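Local structure of putative type VI secretion protein (Escherichia coli, 6SJL) at the interface of chains A and B. The protein forms the trimeric VgrG spike at the tip of the type VI secretion system and carries the bound Tle1 effector. Coordinates in Å, arbitrary orientation; residue numbers count along the deposited sequence, not the author numbering. Chains: chain A/B, Putative type VI secretion protein.

The interface of chains A and B. Residues chain A 542-544; chain B 525, 548, 550-551.
A:Gly543 and A:Ala544 rest on the methyl groups of B:Thr525 and B:Thr548 where two subunits meet in the triple-stranded beta-helix typical of VgrG spikes. The A:Ala544 methyl CB lies 4.1 Å from B:Thr525 CG2, which alanine reaches without bulk, and the same CG2 also faces the backbone carbonyl of A:Gly543. At chi1 -48° B:Thr525 OG1 lies beside the backbone N and opposite the carbonyl carbon, leaving CG2 to point across the contact. The hydroxyls B:Thr525 OG1 and B:Thr548 OG1 hydrogen-bond at 2.9 Å. B:Thr548 OG1 also receives the backbone N-H of B:Asp550, which ties the turn between strands 544-548 and 551-556 of chain B. Threonine suits both places because one branch gives a methyl to the neighbouring chain while the hydroxyl serves bonds within its own.

A:Gly543 has a positive phi (117°), readily adopted by glycine, and its bare CA lets B:Thr548 and the short side chain of B:Asp550 come close. It pairs with B:Trp551 in a parallel beta bridge. A:Ala544 N donates to B:Trp551 O at 3.0 Å; the return bond, B:Trp551 N to A:Glu542 O, is weak.

Further out, the indole of B:Trp551 turns an edge to A:Glu542 O, which lies in the ring plane 3.3 Å from CE3. A:Glu542 runs alongside this broad indole, its long chain bringing the carboxylate OE2 to 3.7 Å from B:Trp551 CZ3, with carboxylate and ring planes 75° apart. At the rim the carboxylates of A:Glu542 and B:Asp550 come near, and each might make ionisation of the other somewhat less favourable, though the structure alone does not show their protonation.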
# COMPACT_ATOMS: atom_id res chain seq x y z
N GLU A 542 40.78 4.61 4.17
CA GLU A 542 41.14 4.28 5.54
C GLU A 542 40.17 3.24 6.06
O GLU A 542 38.96 3.41 5.95
CB GLU A 542 41.08 5.49 6.42
CG GLU A 542 41.89 6.63 5.95
CD GLU A 542 41.24 7.92 6.33
OE1 GLU A 542 41.23 8.25 7.53
OE2 GLU A 542 40.74 8.61 5.42
N GLY A 543 40.70 2.20 6.66
CA GLY A 543 39.87 1.12 7.12
C GLY A 543 40.17 -0.17 6.40
O GLY A 543 41.28 -0.37 5.92
N ALA A 544 39.18 -1.04 6.31
CA ALA A 544 39.35 -2.36 5.75
C ALA A 544 38.73 -2.41 4.37
O ALA A 544 37.63 -1.92 4.17
CB ALA A 544 38.71 -3.40 6.65
N THR B 525 42.38 -1.73 12.97
CA THR B 525 41.85 -2.38 11.79
C THR B 525 42.36 -3.81 11.76
O THR B 525 43.53 -4.05 11.48
CB THR B 525 42.25 -1.62 10.53
OG1 THR B 525 41.99 -0.24 10.72
CG2 THR B 525 41.43 -2.09 9.38
N THR B 548 37.09 -2.30 11.98
CA THR B 548 37.84 -1.05 11.91
C THR B 548 37.01 0.05 12.53
O THR B 548 35.81 -0.11 12.76
CB THR B 548 38.23 -0.68 10.47
OG1 THR B 548 39.13 0.43 10.50
CG2 THR B 548 37.05 -0.30 9.68
N ASP B 550 37.29 3.05 10.98
CA ASP B 550 37.08 3.77 9.74
C ASP B 550 36.08 3.02 8.87
O ASP B 550 35.22 2.30 9.37
CB ASP B 550 38.42 4.00 9.07
CG ASP B 550 39.35 4.79 9.92
OD1 ASP B 550 38.89 5.29 10.96
OD2 ASP B 550 40.53 4.93 9.57
N TRP B 551 36.12 3.25 7.57
CA TRP B 551 35.20 2.58 6.67
C TRP B 551 35.62 1.16 6.37
O TRP B 551 36.80 0.82 6.36
CB TRP B 551 35.11 3.34 5.36
CG TRP B 551 34.69 4.69 5.52
CD1 TRP B 551 33.43 5.15 5.49
CD2 TRP B 551 35.52 5.82 5.76
NE1 TRP B 551 33.40 6.49 5.68
CE2 TRP B 551 34.68 6.93 5.86
CE3 TRP B 551 36.89 5.99 5.90
CZ2 TRP B 551 35.17 8.19 6.09
CZ3 TRP B 551 37.36 7.24 6.14
CH2 TRP B 551 36.51 8.32 6.22